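Flavin reductase domain protein (Arthrobacter sp., PDB 2QCK) probably binds FMN and probably acts as a flavin reductase, an oxidoreductase with the FMN-binding split-barrel fold. Local coordinates at residues D81-A86 / G155-P160. Numbering follows the deposited sequence. Where two conformers were deposited one is given.
Sequences DNQELA and GAYSQP
Y157 reaches from strand 156-162 to the start of helix 83-88, where Q83 and A86, one helical turn apart, both meet its ring. Q83 CG lies 3.7 Å from Y157 CD2. In the conformer given, the carboxamide comes in obliquely, its plane turned 69° against the ring; the 3.1 Å from Q83 NE2 to Y157 CD2 is doubtfully short. This approach depends on a chain that starts with CG anti to the backbone N (chi1 -175°) and then bends at chi2, so that its end comes nearer the tyrosine. Further along the ring, the methyl of A86 packs 3.6 Å from Y157 CE1, and the phenol oxygen OH ends 3.4 Å from A86 C. The helical turn is set by A86 N bonding to N82 O (3.0 Å). On the strand side, Y152 stacks edge-to-face with Y157, which also packs on L163 of the second subunit; S158 and Q159 pair antiparallel with a strand of that chain, continuing the sheet. Were the ring cut back to an alanine here, the A86 methyl and the aliphatic part of Q83 would probably lose their aromatic partner, opening a gap between helix and strand. One aromatic side chain thus links helix 83-88 to the dimer-forming strand, chiefly through van der Waals contact.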
ATOM      1  N   ASP A  81     -17.230  -7.138  -7.465  1.00 38.16           N
ATOM      2  CA  ASP A  81     -18.591  -7.272  -6.961  1.00 36.43           C
ATOM      3  C   ASP A  81     -18.735  -6.660  -5.571  1.00 38.10           C
ATOM      4  O   ASP A  81     -19.831  -6.581  -5.042  1.00 35.93           O
ATOM      5  CB  ASP A  81     -19.016  -8.740  -6.923  1.00 39.26           C
ATOM      6  CG  ASP A  81     -19.279  -9.305  -8.311  1.00 43.05           C
ATOM      7  N   ASN A  82     -17.640  -6.221  -4.964  1.00 36.99           N
ATOM      8  CA  ASN A  82     -17.703  -5.618  -3.637  1.00 35.30           C
ATOM      9  C   ASN A  82     -17.611  -4.071  -3.691  1.00 34.05           C
ATOM     10  O   ASN A  82     -17.348  -3.460  -2.666  1.00 36.47           O
ATOM     11  CB  ASN A  82     -16.578  -6.134  -2.747  1.00 32.49           C
ATOM     12  CG  ASN A  82     -16.566  -7.632  -2.570  1.00 36.99           C
ATOM     13  OD1 ASN A  82     -15.527  -8.260  -2.701  1.00 31.47           O
ATOM     14  ND2 ASN A  82     -17.696  -8.204  -2.223  1.00 31.84           N
ATOM     15  N   GLN A  83     -17.863  -3.442  -4.847  1.00 35.45           N
ATOM     16  CA  GLN A  83     -17.685  -2.003  -4.910  0.50 35.39           C
ATOM     17  C   GLN A  83     -18.673  -1.288  -3.997  1.00 37.86           C
ATOM     18  O   GLN A  83     -18.306  -0.310  -3.374  1.00 39.77           O
ATOM     19  CB  GLN A  83     -17.775  -1.479  -6.331  0.50 35.35           C
ATOM     20  CG  GLN A  83     -17.483  -0.006  -6.409  0.50 28.75           C
ATOM     21  CD  GLN A  83     -18.651   0.840  -5.930  0.50 34.42           C
ATOM     22  OE1 GLN A  83     -19.804   0.427  -6.005  0.50 28.77           O
ATOM     23  NE2 GLN A  83     -18.351   2.028  -5.436  0.50 29.71           N
ATOM     24  N   GLU A  84     -19.880  -1.807  -3.868  1.00 39.29           N
ATOM     25  CA  GLU A  84     -20.898  -1.160  -3.059  1.00 40.75           C
ATOM     26  C   GLU A  84     -20.503  -1.182  -1.580  1.00 38.60           C
ATOM     27  O   GLU A  84     -20.776  -0.244  -0.835  1.00 35.40           O
ATOM     28  CB  GLU A  84     -22.264  -1.827  -3.307  1.00 40.58           C
ATOM     29  CG  GLU A  84     -23.348  -1.345  -2.386  1.00 45.52           C
ATOM     30  CD  GLU A  84     -24.763  -1.740  -2.809  1.00 49.52           C
ATOM     31  OE1 GLU A  84     -25.032  -1.870  -4.032  1.00 66.96           O
ATOM     32  OE2 GLU A  84     -25.620  -1.864  -1.891  1.00 61.31           O
ATOM     33  N   LEU A  85     -19.837  -2.250  -1.175  1.00 36.73           N
ATOM     34  CA  LEU A  85     -19.404  -2.432   0.185  1.00 37.28           C
ATOM     35  C   LEU A  85     -18.241  -1.499   0.482  1.00 36.68           C
ATOM     36  O   LEU A  85     -18.240  -0.829   1.540  1.00 37.27           O
ATOM     37  CB  LEU A  85     -19.004  -3.889   0.379  1.00 40.00           C
ATOM     38  CG  LEU A  85     -18.750  -4.449   1.761  1.00 34.25           C
ATOM     39  CD1 LEU A  85     -20.049  -4.634   2.575  1.00 37.70           C
ATOM     40  CD2 LEU A  85     -17.965  -5.760   1.515  1.00 38.70           C
ATOM     41  N   ALA A  86     -17.300  -1.407  -0.466  1.00 35.17           N
ATOM     42  CA  ALA A  86     -16.234  -0.394  -0.419  1.00 35.10           C
ATOM     43  C   ALA A  86     -16.767   1.026  -0.208  1.00 33.50           C
ATOM     44  O   ALA A  86     -16.288   1.735   0.660  1.00 36.89           O
ATOM     45  CB  ALA A  86     -15.310  -0.437  -1.658  1.00 34.73           C
ATOM     46  N   GLY A 155      -9.665   8.984  -7.206  1.00 38.31           N
ATOM     47  CA  GLY A 155     -11.059   9.144  -6.846  1.00 36.78           C
ATOM     48  C   GLY A 155     -12.046   8.220  -7.513  1.00 38.07           C
ATOM     49  O   GLY A 155     -13.227   8.436  -7.356  1.00 35.83           O
ATOM     50  N   ALA A 156     -11.613   7.156  -8.200  1.00 36.65           N
ATOM     51  CA  ALA A 156     -12.580   6.276  -8.837  1.00 37.12           C
ATOM     52  C   ALA A 156     -12.209   4.832  -8.577  1.00 37.35           C
ATOM     53  O   ALA A 156     -11.029   4.500  -8.503  1.00 33.39           O
ATOM     54  CB  ALA A 156     -12.647   6.539 -10.365  1.00 35.39           C
ATOM     55  N   TYR A 157     -13.231   3.994  -8.419  1.00 37.56           N
ATOM     56  CA  TYR A 157     -13.036   2.555  -8.376  1.00 33.44           C
ATOM     57  C   TYR A 157     -12.773   2.043  -9.776  1.00 33.48           C
ATOM     58  O   TYR A 157     -13.490   2.363 -10.698  1.00 33.54           O
ATOM     59  CB  TYR A 157     -14.245   1.861  -7.754  1.00 32.98           C
ATOM     60  CG  TYR A 157     -14.381   2.128  -6.268  1.00 28.73           C
ATOM     61  CD1 TYR A 157     -13.505   1.556  -5.335  1.00 30.09           C
ATOM     62  CD2 TYR A 157     -15.374   2.949  -5.789  1.00 39.30           C
ATOM     63  CE1 TYR A 157     -13.639   1.839  -3.950  1.00 30.06           C
ATOM     64  CE2 TYR A 157     -15.501   3.211  -4.433  1.00 33.79           C
ATOM     65  CZ  TYR A 157     -14.637   2.668  -3.533  1.00 36.89           C
ATOM     66  OH  TYR A 157     -14.787   2.967  -2.198  1.00 37.06           O
ATOM     67  N   SER A 158     -11.744   1.208  -9.910  1.00 34.41           N
ATOM     68  CA  SER A 158     -11.263   0.704 -11.170  1.00 34.56           C
ATOM     69  C   SER A 158     -11.058  -0.798 -11.067  1.00 36.13           C
ATOM     70  O   SER A 158     -11.109  -1.383  -9.976  1.00 36.65           O
ATOM     71  CB  SER A 158      -9.914   1.337 -11.517  1.00 37.29           C
ATOM     72  OG  SER A 158     -10.075   2.702 -11.886  1.00 49.97           O
ATOM     73  N   GLN A 159     -10.830  -1.409 -12.216  1.00 32.87           N
ATOM     74  CA  GLN A 159     -10.488  -2.803 -12.274  1.00 35.19           C
ATOM     75  C   GLN A 159      -9.167  -2.929 -13.024  1.00 32.24           C
ATOM     76  O   GLN A 159      -8.883  -2.111 -13.889  1.00 35.17           O
ATOM     77  CB  GLN A 159     -11.574  -3.557 -12.981  1.00 33.57           C
ATOM     78  CG  GLN A 159     -11.605  -3.334 -14.475  1.00 39.53           C
ATOM     79  CD  GLN A 159     -12.651  -4.178 -15.122  1.00 44.97           C
ATOM     80  OE1 GLN A 159     -12.565  -5.411 -15.100  1.00 47.63           O
ATOM     81  NE2 GLN A 159     -13.660  -3.526 -15.703  1.00 35.29           N
ATOM     82  N   PRO A 160      -8.360  -3.917 -12.661  1.00 36.84           N
ATOM     83  CA  PRO A 160      -7.090  -4.076 -13.336  1.00 37.41           C
ATOM     84  C   PRO A 160      -7.271  -4.882 -14.620  1.00 41.39           C
ATOM     85  O   PRO A 160      -7.989  -5.879 -14.638  1.00 40.04           O
ATOM     86  CB  PRO A 160      -6.242  -4.808 -12.312  1.00 39.69           C
ATOM     87  CG  PRO A 160      -7.179  -5.627 -11.546  1.00 40.70           C
ATOM     88  CD  PRO A 160      -8.543  -4.931 -11.604  1.00 35.76           C
TER